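Pantothenate kinase (Coxiella burnetii, PDB 3TQC) catalyses the ATP-dependent phosphorylation of (R)-pantothenate to (R)-4'-phosphopantothenate, the first of five steps from pantothenate to coenzyme A. Local coordinates at residues Ile58-Pro61 against Leu62-Leu65; Gly104-Thr107 against Thr108-Leu112; Phe277-His280 against Val281-Ile285. All blocks are in the same frame, centred on the assembly; numbering follows the deposited sequence.

Interaction 1: residues Ile58-Pro61 against Leu62-Leu65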
ATOM      1  N   ILE B  58       4.100  22.987  13.925  1.00 24.24           N
ATOM      2  CA  ILE B  58       3.826  21.628  13.461  1.00 23.03           C
ATOM      3  C   ILE B  58       3.484  21.564  11.977  1.00 22.28           C
ATOM      4  O   ILE B  58       4.178  20.909  11.209  1.00 22.34           O
ATOM      5  CB  ILE B  58       2.685  20.980  14.258  1.00 22.72           C
ATOM      6  CG1 ILE B  58       2.993  20.982  15.760  1.00 24.04           C
ATOM      7  CG2 ILE B  58       2.468  19.553  13.798  1.00 21.58           C
ATOM      8  CD1 ILE B  58       4.110  20.035  16.141  1.00 23.73           C
ATOM      9  N   TYR B  59       2.427  22.256  11.564  1.00 22.62           N
ATOM     10  CA  TYR B  59       1.884  22.072  10.208  1.00 21.90           C
ATOM     11  C   TYR B  59       2.724  22.659   9.090  1.00 21.58           C
ATOM     12  O   TYR B  59       2.804  22.082   8.004  1.00 20.65           O
ATOM     13  CB  TYR B  59       0.428  22.550  10.153  1.00 22.06           C
ATOM     14  CG  TYR B  59      -0.388  21.690  11.079  1.00 22.07           C
ATOM     15  CD1 TYR B  59      -0.711  20.399  10.720  1.00 19.85           C
ATOM     16  CD2 TYR B  59      -0.751  22.133  12.349  1.00 22.81           C
ATOM     17  CE1 TYR B  59      -1.412  19.577  11.568  1.00 21.69           C
ATOM     18  CE2 TYR B  59      -1.458  21.317  13.202  1.00 23.94           C
ATOM     19  CZ  TYR B  59      -1.783  20.034  12.801  1.00 22.65           C
ATOM     20  OH  TYR B  59      -2.482  19.203  13.632  1.00 24.77           O
ATOM     21  N   LEU B  60       3.379  23.780   9.356  1.00 22.87           N
ATOM     22  CA  LEU B  60       4.287  24.346   8.381  1.00 23.05           C
ATOM     23  C   LEU B  60       5.451  23.387   8.092  1.00 22.90           C
ATOM     24  O   LEU B  60       5.658  23.016   6.949  1.00 21.77           O
ATOM     25  CB  LEU B  60       4.772  25.724   8.807  1.00 24.53           C
ATOM     26  CG  LEU B  60       5.748  26.396   7.834  1.00 25.39           C
ATOM     27  CD1 LEU B  60       5.218  26.326   6.405  1.00 23.48           C
ATOM     28  CD2 LEU B  60       6.000  27.839   8.251  1.00 25.64           C
ATOM     29  N   PRO B  61       6.196  22.959   9.125  1.00 23.69           N
ATOM     30  CA  PRO B  61       7.259  21.992   8.806  1.00 23.61           C
ATOM     31  C   PRO B  61       6.730  20.646   8.287  1.00 22.33           C
ATOM     32  O   PRO B  61       7.397  19.995   7.478  1.00 21.56           O
ATOM     33  CB  PRO B  61       8.013  21.813  10.133  1.00 24.50           C
ATOM     34  CG  PRO B  61       7.175  22.470  11.181  1.00 25.66           C
ATOM     35  CD  PRO B  61       6.293  23.470  10.500  1.00 24.99           C
ATOM     36  N   LEU B  62       5.548  20.235   8.749  1.00 21.73           N
ATOM     37  CA  LEU B  62       4.925  19.035   8.219  1.00 20.72           C
ATOM     38  C   LEU B  62       4.720  19.223   6.728  1.00 20.38           C
ATOM     39  O   LEU B  62       5.040  18.338   5.949  1.00 19.70           O
ATOM     40  CB  LEU B  62       3.602  18.714   8.926  1.00 19.90           C
ATOM     41  CG  LEU B  62       2.793  17.556   8.333  1.00 19.22           C
ATOM     42  CD1 LEU B  62       3.671  16.330   8.116  1.00 16.64           C
ATOM     43  CD2 LEU B  62       1.561  17.201   9.191  1.00 18.32           C
ATOM     44  N   SER B  63       4.217  20.388   6.331  1.00 21.03           N
ATOM     45  CA  SER B  63       4.003  20.640   4.916  1.00 21.32           C
ATOM     46  C   SER B  63       5.317  20.615   4.140  1.00 21.66           C
ATOM     47  O   SER B  63       5.358  20.084   3.032  1.00 21.89           O
ATOM     48  CB  SER B  63       3.242  21.942   4.671  1.00 21.95           C
ATOM     49  OG  SER B  63       4.064  23.077   4.871  1.00 24.92           O
ATOM     50  N   ARG B  64       6.385  21.157   4.719  1.00 22.47           N
ATOM     51  CA  ARG B  64       7.694  21.098   4.073  1.00 23.21           C
ATOM     52  C   ARG B  64       8.181  19.655   3.927  1.00 22.09           C
ATOM     53  O   ARG B  64       8.730  19.300   2.892  1.00 22.14           O
ATOM     54  CB  ARG B  64       8.728  21.932   4.834  1.00 24.71           C
ATOM     55  CG  ARG B  64      10.153  21.923   4.228  1.00 27.07           C
ATOM     56  CD  ARG B  64      10.208  22.675   2.924  1.00 28.32           C
ATOM     57  NE  ARG B  64      11.465  22.508   2.197  1.00 30.11           N
ATOM     58  CZ  ARG B  64      11.727  21.554   1.304  1.00 29.37           C
ATOM     59  NH1 ARG B  64      10.849  20.601   1.020  1.00 28.26           N
ATOM     60  NH2 ARG B  64      12.897  21.545   0.698  1.00 31.45           N
ATOM     61  N   LEU B  65       7.980  18.826   4.949  1.00 21.51           N
ATOM     62  CA  LEU B  65       8.377  17.419   4.869  1.00 20.68           C
ATOM     63  C   LEU B  65       7.642  16.787   3.704  1.00 19.58           C
ATOM     64  O   LEU B  65       8.242  16.186   2.838  1.00 19.52           O
ATOM     65  CB  LEU B  65       8.076  16.666   6.170  1.00 20.68           C
ATOM     66  CG  LEU B  65       8.307  15.138   6.143  1.00 20.64           C
ATOM     67  CD1 LEU B  65       9.781  14.813   6.089  1.00 18.35           C
ATOM     68  CD2 LEU B  65       7.671  14.450   7.326  1.00 20.05           C
TER
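Ser63 and Leu60 meet one turn apart in helix 52-84, at a proline kink. Pro61 has no N-H to give to the turn before, and the helix is kinked there. Ser63 OG gives its proton to Leu60 O at 2.6 Å. The hydroxyl sits between the backbone N and the carbonyl carbon (chi1 75°), which turns it back toward the preceding turn. It lies in the carbonyl plane, on a lone pair of the oxygen. Leu60 O also accepts Arg64 N at 3.0 Å, so two bonds grip one buried carbonyl. Ser63 N in turn bonds Tyr59 O at 2.8 Å. The regular bonding resumes at once, with Leu62 N on Ile58 O at 2.9 Å. Leu62 CD2 approaches the Tyr59 ring obliquely, 4.2 Å from Tyr59 CD1. Further out, Trp24 NE1 also bonds Ile58 O, and Leu62 and Leu65 pack on Leu303 of strand 303-307. Pro61 and Arg64 touch Phe83 of the second subunit, so this part of the helix also borders the dimer contact. The Tyr59 ring lies near the bound ADP and packs on helix 105-116. Ile58 CG2 lies over the centre of one face of that ring.

Interaction 2: residues Gly104-Thr107 against Thr108-Leu112. With ADP (adenosine-5'-diphosphate), chain D.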
ATOM      1  N   GLY B 104      -9.977  15.421  13.947  1.00 20.89           N
ATOM      2  CA  GLY B 104      -9.458  16.635  13.345  1.00 21.06           C
ATOM      3  C   GLY B 104      -8.887  16.475  11.958  1.00 20.89           C
ATOM      4  O   GLY B 104      -8.034  17.254  11.550  1.00 20.98           O
ATOM      5  N   LYS B 105      -9.342  15.494  11.197  1.00 21.49           N
ATOM      6  CA  LYS B 105      -8.736  15.298   9.884  1.00 21.56           C
ATOM      7  C   LYS B 105      -9.180  16.350   8.843  1.00 22.17           C
ATOM      8  O   LYS B 105      -8.377  16.795   8.015  1.00 21.89           O
ATOM      9  CB  LYS B 105      -8.845  13.843   9.428  1.00 21.09           C
ATOM     10  CG  LYS B 105     -10.153  13.358   9.089  1.00 21.37           C
ATOM     11  CD  LYS B 105     -10.201  11.825   9.144  1.00 18.41           C
ATOM     12  CE  LYS B 105     -11.641  11.415   9.267  1.00 18.20           C
ATOM     13  NZ  LYS B 105     -12.145  11.771  10.598  1.00 14.94           N
ATOM     14  N   SER B 106     -10.419  16.803   8.931  1.00 23.59           N
ATOM     15  CA  SER B 106     -10.886  17.898   8.086  1.00 24.64           C
ATOM     16  C   SER B 106     -10.120  19.189   8.388  1.00 24.58           C
ATOM     17  O   SER B 106      -9.760  19.944   7.491  1.00 25.11           O
ATOM     18  CB  SER B 106     -12.378  18.132   8.310  1.00 25.76           C
ATOM     19  OG  SER B 106     -12.685  19.498   8.170  1.00 30.30           O
ATOM     20  N   THR B 107      -9.867  19.441   9.658  1.00 24.58           N
ATOM     21  CA  THR B 107      -9.039  20.575  10.038  1.00 24.60           C
ATOM     22  C   THR B 107      -7.617  20.418   9.501  1.00 23.70           C
ATOM     23  O   THR B 107      -7.040  21.364   8.980  1.00 24.48           O
ATOM     24  CB  THR B 107      -9.014  20.729  11.558  1.00 25.37           C
ATOM     25  OG1 THR B 107     -10.368  20.791  12.055  1.00 26.39           O
ATOM     26  CG2 THR B 107      -8.227  21.976  11.967  1.00 24.17           C
ATOM     27  N   THR B 108      -7.065  19.217   9.605  1.00 23.08           N
ATOM     28  CA  THR B 108      -5.690  18.953   9.173  1.00 22.29           C
ATOM     29  C   THR B 108      -5.559  19.124   7.659  1.00 22.20           C
ATOM     30  O   THR B 108      -4.604  19.742   7.167  1.00 22.10           O
ATOM     31  CB  THR B 108      -5.217  17.540   9.602  1.00 21.29           C
ATOM     32  OG1 THR B 108      -5.415  17.388  10.997  1.00 21.03           O
ATOM     33  CG2 THR B 108      -3.738  17.326   9.328  1.00 21.30           C
ATOM     34  N   SER B 109      -6.534  18.599   6.929  1.00 21.54           N
ATOM     35  CA  SER B 109      -6.486  18.654   5.476  1.00 21.56           C
ATOM     36  C   SER B 109      -6.588  20.095   4.969  1.00 21.71           C
ATOM     37  O   SER B 109      -5.932  20.457   4.011  1.00 21.52           O
ATOM     38  CB  SER B 109      -7.591  17.782   4.865  1.00 21.07           C
ATOM     39  OG  SER B 109      -8.815  18.501   4.853  1.00 25.99           O
ATOM     40  N   ARG B 110      -7.397  20.926   5.614  1.00 22.44           N
ATOM     41  CA  ARG B 110      -7.512  22.310   5.190  1.00 23.53           C
ATOM     42  C   ARG B 110      -6.226  23.089   5.484  1.00 22.83           C
ATOM     43  O   ARG B 110      -5.823  23.956   4.709  1.00 21.78           O
ATOM     44  CB  ARG B 110      -8.742  22.983   5.816  1.00 25.35           C
ATOM     45  CG  ARG B 110     -10.046  22.408   5.258  1.00 29.94           C
ATOM     46  CD  ARG B 110     -11.295  22.926   5.974  1.00 37.79           C
ATOM     47  NE  ARG B 110     -12.351  21.901   6.007  1.00 42.56           N
ATOM     48  CZ  ARG B 110     -13.623  22.119   6.345  1.00 46.14           C
ATOM     49  NH1 ARG B 110     -14.046  23.338   6.693  1.00 48.24           N
ATOM     50  NH2 ARG B 110     -14.482  21.103   6.333  1.00 47.02           N
ATOM     51  N   VAL B 111      -5.581  22.779   6.598  1.00 21.95           N
ATOM     52  CA  VAL B 111      -4.359  23.479   6.946  1.00 22.17           C
ATOM     53  C   VAL B 111      -3.249  23.101   5.967  1.00 21.71           C
ATOM     54  O   VAL B 111      -2.544  23.982   5.448  1.00 20.64           O
ATOM     55  CB  VAL B 111      -3.907  23.178   8.362  1.00 22.28           C
ATOM     56  CG1 VAL B 111      -2.482  23.716   8.587  1.00 22.02           C
ATOM     57  CG2 VAL B 111      -4.902  23.776   9.334  1.00 22.02           C
ATOM     58  N   LEU B 112      -3.127  21.791   5.719  1.00 20.62           N
ATOM     59  CA  LEU B 112      -2.140  21.278   4.780  1.00 20.12           C
ATOM     60  C   LEU B 112      -2.419  21.729   3.356  1.00 20.50           C
ATOM     61  O   LEU B 112      -1.479  21.944   2.606  1.00 21.26           O
ATOM     62  CB  LEU B 112      -2.038  19.753   4.849  1.00 18.95           C
ATOM     63  CG  LEU B 112      -1.350  19.193   6.107  1.00 18.86           C
ATOM     64  CD1 LEU B 112      -1.144  17.681   5.960  1.00 17.76           C
ATOM     65  CD2 LEU B 112      -0.030  19.882   6.389  1.00 18.21           C
TER
HETATM   66  PB  ADP D 500     -12.870  15.278  11.611  1.00 21.58           P
HETATM   67  O1B ADP D 500     -12.736  15.979  10.296  1.00 18.50           O
HETATM   68  O2B ADP D 500     -11.836  14.202  11.821  1.00 17.52           O
HETATM   69  O3B ADP D 500     -14.268  14.813  11.952  1.00 21.98           O
HETATM   70  PA  ADP D 500     -12.598  17.946  12.531  1.00 23.69           P
HETATM   71  O1A ADP D 500     -11.420  18.271  11.643  1.00 26.21           O
HETATM   72  O2A ADP D 500     -13.982  18.387  12.176  1.00 27.79           O
HETATM   73  O3A ADP D 500     -12.620  16.359  12.771  1.00 22.31           O
HETATM   74  O5' ADP D 500     -12.296  18.499  13.984  1.00 22.30           O
HETATM   75  C5' ADP D 500     -12.965  17.978  15.119  1.00 23.60           C
HETATM   76  C4' ADP D 500     -13.144  19.083  16.151  1.00 24.09           C
HETATM   77  O4' ADP D 500     -11.890  19.415  16.739  1.00 23.68           O
HETATM   78  C3' ADP D 500     -13.661  20.364  15.532  1.00 24.46           C
HETATM   79  O3' ADP D 500     -14.542  20.988  16.467  1.00 25.19           O
HETATM   80  C2' ADP D 500     -12.438  21.209  15.281  1.00 23.53           C
HETATM   81  O2' ADP D 500     -12.722  22.590  15.425  1.00 25.70           O
HETATM   82  C1' ADP D 500     -11.487  20.738  16.361  1.00 24.39           C
HETATM   83  N9  ADP D 500     -10.072  20.681  15.941  1.00 23.91           N
HETATM   84  C8  ADP D 500      -9.574  19.877  14.992  1.00 23.30           C
HETATM   85  N7  ADP D 500      -8.238  20.049  14.871  1.00 23.27           N
HETATM   86  C5  ADP D 500      -7.886  20.979  15.763  1.00 23.10           C
HETATM   87  C6  ADP D 500      -6.618  21.597  16.138  1.00 23.92           C
HETATM   88  N6  ADP D 500      -5.488  21.225  15.486  1.00 23.76           N
HETATM   89  N1  ADP D 500      -6.651  22.519  17.117  1.00 26.18           N
HETATM   90  C2  ADP D 500      -7.792  22.879  17.745  1.00 27.51           C
HETATM   91  N3  ADP D 500      -8.992  22.338  17.443  1.00 27.76           N
HETATM   92  C4  ADP D 500      -9.086  21.395  16.473  1.00 24.01           C
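Gly104 caps the start of helix 105-116 at a positive phi of 114°, and Thr108, one turn on, bonds back to it, with Thr108 N 2.9 Å from Gly104 O. Thr108 OG1 gives a second bond to Gly104 O, at 2.7 Å. The two donors reach this oxygen from opposite faces of its carbonyl plane, and the hydroxyl stands above the plane. Gly104, Lys105 and Ser106 are the end of the P-loop (Walker A motif), and the first turn holds the phosphates of ADP. Lys105 NZ meets O2B of the beta-phosphate at 2.7 Å, and Lys105 N and Gly104 N bond that oxygen too. The bend at the end of the lysine chain (chi4 -70°) brings NZ to it, and NZ also bonds Ser100 O. Ser106 N reaches O1B at 2.8 Å. Thr107 grips O1A of the alpha-phosphate twice, with OG1 and its backbone N both at 2.8 Å. Ser106 OG lies over one face of the Arg110 guanidinium, 3.0 Å from NH2, at a poor angle for a hydrogen bond. Ser109 OG is bonded to Glu203. Backbone N-H groups at the helix start and a lysine amine thus converge on the diphosphate, which would offset its negative charge.

Interaction 3: residues Phe277-His280 against Val281-Ile285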
ATOM      1  N   PHE B 277     -27.092  12.349  24.620  1.00 43.80           N
ATOM      2  CA  PHE B 277     -27.310  11.843  23.267  1.00 43.00           C
ATOM      3  C   PHE B 277     -26.007  11.717  22.483  1.00 40.63           C
ATOM      4  O   PHE B 277     -25.781  10.717  21.806  1.00 40.07           O
ATOM      5  CB  PHE B 277     -28.258  12.755  22.501  1.00 43.68           C
ATOM      6  CG  PHE B 277     -28.555  12.282  21.113  1.00 43.45           C
ATOM      7  CD1 PHE B 277     -29.506  11.302  20.892  1.00 46.38           C
ATOM      8  CD2 PHE B 277     -27.890  12.818  20.024  1.00 42.17           C
ATOM      9  CE1 PHE B 277     -29.781  10.860  19.607  1.00 45.83           C
ATOM     10  CE2 PHE B 277     -28.161  12.386  18.745  1.00 41.75           C
ATOM     11  CZ  PHE B 277     -29.108  11.407  18.533  1.00 43.56           C
ATOM     12  N   ALA B 278     -25.167  12.744  22.564  1.00 39.62           N
ATOM     13  CA  ALA B 278     -23.879  12.772  21.869  1.00 37.49           C
ATOM     14  C   ALA B 278     -22.934  11.702  22.399  1.00 36.82           C
ATOM     15  O   ALA B 278     -22.201  11.075  21.637  1.00 35.00           O
ATOM     16  CB  ALA B 278     -23.233  14.139  22.012  1.00 36.83           C
ATOM     17  N   LYS B 279     -22.942  11.521  23.711  1.00 38.27           N
ATOM     18  CA  LYS B 279     -22.136  10.496  24.356  1.00 38.56           C
ATOM     19  C   LYS B 279     -22.563   9.120  23.856  1.00 38.77           C
ATOM     20  O   LYS B 279     -21.714   8.265  23.567  1.00 37.39           O
ATOM     21  CB  LYS B 279     -22.296  10.591  25.872  1.00 40.43           C
ATOM     22  CG  LYS B 279     -21.397   9.684  26.686  1.00 41.34           C
ATOM     23  CD  LYS B 279     -21.629   9.940  28.170  1.00 45.14           C
ATOM     24  CE  LYS B 279     -20.836   8.989  29.036  1.00 47.19           C
ATOM     25  NZ  LYS B 279     -19.398   9.009  28.648  1.00 47.24           N
ATOM     26  N   HIS B 280     -23.882   8.930  23.748  1.00 40.21           N
ATOM     27  CA  HIS B 280     -24.469   7.681  23.279  1.00 40.79           C
ATOM     28  C   HIS B 280     -24.036   7.371  21.855  1.00 38.52           C
ATOM     29  O   HIS B 280     -23.579   6.265  21.577  1.00 38.15           O
ATOM     30  CB  HIS B 280     -25.999   7.744  23.345  1.00 43.01           C
ATOM     31  CG  HIS B 280     -26.675   6.719  22.496  1.00 45.13           C
ATOM     32  ND1 HIS B 280     -26.952   5.447  22.948  1.00 47.97           N
ATOM     33  CD2 HIS B 280     -27.099   6.763  21.210  1.00 46.57           C
ATOM     34  CE1 HIS B 280     -27.535   4.758  21.983  1.00 49.33           C
ATOM     35  NE2 HIS B 280     -27.632   5.531  20.918  1.00 48.88           N
ATOM     36  N   VAL B 281     -24.198   8.348  20.964  1.00 37.16           N
ATOM     37  CA  VAL B 281     -23.849   8.177  19.551  1.00 35.36           C
ATOM     38  C   VAL B 281     -22.369   7.808  19.412  1.00 33.98           C
ATOM     39  O   VAL B 281     -22.017   6.861  18.698  1.00 33.29           O
ATOM     40  CB  VAL B 281     -24.167   9.443  18.731  1.00 34.67           C
ATOM     41  CG1 VAL B 281     -23.491   9.403  17.364  1.00 32.62           C
ATOM     42  CG2 VAL B 281     -25.670   9.613  18.576  1.00 36.39           C
ATOM     43  N   TRP B 282     -21.513   8.556  20.103  1.00 33.29           N
ATOM     44  CA  TRP B 282     -20.094   8.227  20.181  1.00 32.16           C
ATOM     45  C   TRP B 282     -19.872   6.782  20.639  1.00 32.95           C
ATOM     46  O   TRP B 282     -19.201   6.010  19.964  1.00 31.25           O
ATOM     47  CB  TRP B 282     -19.368   9.170  21.137  1.00 31.83           C
ATOM     48  CG  TRP B 282     -17.992   8.724  21.382  1.00 31.13           C
ATOM     49  CD1 TRP B 282     -17.533   8.045  22.469  1.00 30.60           C
ATOM     50  CD2 TRP B 282     -16.873   8.878  20.493  1.00 28.51           C
ATOM     51  NE1 TRP B 282     -16.200   7.770  22.316  1.00 30.63           N
ATOM     52  CE2 TRP B 282     -15.766   8.272  21.113  1.00 28.27           C
ATOM     53  CE3 TRP B 282     -16.704   9.474  19.238  1.00 28.11           C
ATOM     54  CZ2 TRP B 282     -14.492   8.249  20.524  1.00 27.10           C
ATOM     55  CZ3 TRP B 282     -15.423   9.435  18.638  1.00 26.98           C
ATOM     56  CH2 TRP B 282     -14.347   8.823  19.288  1.00 25.54           C
ATOM     57  N   ASN B 283     -20.465   6.422  21.776  1.00 35.17           N
ATOM     58  CA  ASN B 283     -20.210   5.125  22.372  1.00 36.43           C
ATOM     59  C   ASN B 283     -20.718   3.971  21.527  1.00 37.07           C
ATOM     60  O   ASN B 283     -20.036   2.959  21.410  1.00 37.06           O
ATOM     61  CB  ASN B 283     -20.801   5.039  23.779  1.00 38.71           C
ATOM     62  CG  ASN B 283     -19.870   5.593  24.851  1.00 38.90           C
ATOM     63  OD1 ASN B 283     -18.650   5.483  24.760  1.00 37.39           O
ATOM     64  ND2 ASN B 283     -20.457   6.162  25.895  1.00 42.12           N
ATOM     65  N   GLU B 284     -21.898   4.116  20.929  1.00 38.24           N
ATOM     66  CA  GLU B 284     -22.534   3.001  20.213  1.00 39.28           C
ATOM     67  C   GLU B 284     -22.255   3.014  18.708  1.00 37.30           C
ATOM     68  O   GLU B 284     -22.368   1.985  18.046  1.00 37.80           O
ATOM     69  CB  GLU B 284     -24.040   3.011  20.444  1.00 41.43           C
ATOM     70  CG  GLU B 284     -24.461   2.870  21.910  1.00 45.68           C
ATOM     71  CD  GLU B 284     -23.995   1.564  22.570  1.00 48.76           C
ATOM     72  OE1 GLU B 284     -23.945   0.513  21.888  1.00 49.04           O
ATOM     73  OE2 GLU B 284     -23.694   1.597  23.786  1.00 51.50           O
ATOM     74  N   ILE B 285     -21.920   4.175  18.169  1.00 35.31           N
ATOM     75  CA  ILE B 285     -21.660   4.290  16.755  1.00 33.99           C
ATOM     76  C   ILE B 285     -20.188   4.633  16.483  1.00 31.89           C
ATOM     77  O   ILE B 285     -19.413   3.764  16.088  1.00 30.78           O
ATOM     78  CB  ILE B 285     -22.594   5.314  16.103  1.00 34.37           C
ATOM     79  CG1 ILE B 285     -24.057   4.885  16.298  1.00 37.32           C
ATOM     80  CG2 ILE B 285     -22.256   5.465  14.615  1.00 32.72           C
ATOM     81  CD1 ILE B 285     -25.049   5.868  15.713  1.00 38.69           C
TER
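Phe277 and Val281 form an apolar contact one turn apart on helix 271-294, a helix that packs against helix 237-253. Val281 CG2 lies over one face of the Phe277 ring, offset toward its rim. This is a CH-pi contact: Val281 CG2 is 4.1 Å from the centroid of the Phe277 ring and 3.7 Å from Phe277 CE2. With CG anti to the backbone N (chi1 -179°), the phenyl group lies beside its own carbonyl carbon, where Val281 CG2 can cover one face. Next to it, His280 and Glu284 cross at about a right angle. The aliphatic part of the glutamate does the touching: Glu284 CG is 3.6 Å from His280 CE1, and Glu284 CB lies over one imidazole face, near its rim. The polar ends stay apart, with His280 ND1 5.1 Å from Glu284 OE2.

Lys279 and Asn283 run side by side and point the same way. Lys279 CG comes within 3.7 Å of Asn283 ND2. Asn283 N bonds Lys279 O, and Glu284 N bonds His280 O at 2.8 Å. Trp282 N bonds Ala278 O on the buried side. There Ala278 packs on Val248, Val281 on Tyr244, and Trp282 on Ile240 and Gln241, all of helix 237-253. Trp282 also touches Ser100, a residue of the ADP pocket. The pattern is that of an amphipathic helix with i to i+4 side-chain pairs, widening to a pi-type turn at 282-285, beside the nucleotide site of a P-loop kinase.

From the N terminus the three contacts come in series, and none nests in or crosses another. Each is local to one helix, so none closes a long loop. Interaction 1 lies on helix 52-84 and interaction 2 at the start of helix 105-116. These two touch: Tyr59 CB packs on Val111 CG1 at 3.5 Å, and Leu62 CG lies 4.1 Å from Leu112 CD2. This joins the two helices beside the ADP. Interaction 3 comes much later. It ties helix 271-294 to helix 237-253 and, through Trp282, to Ser100 of the ADP pocket. Its nearest atoms are about 9 Å from interaction 2 and about 17 Å from interaction 1.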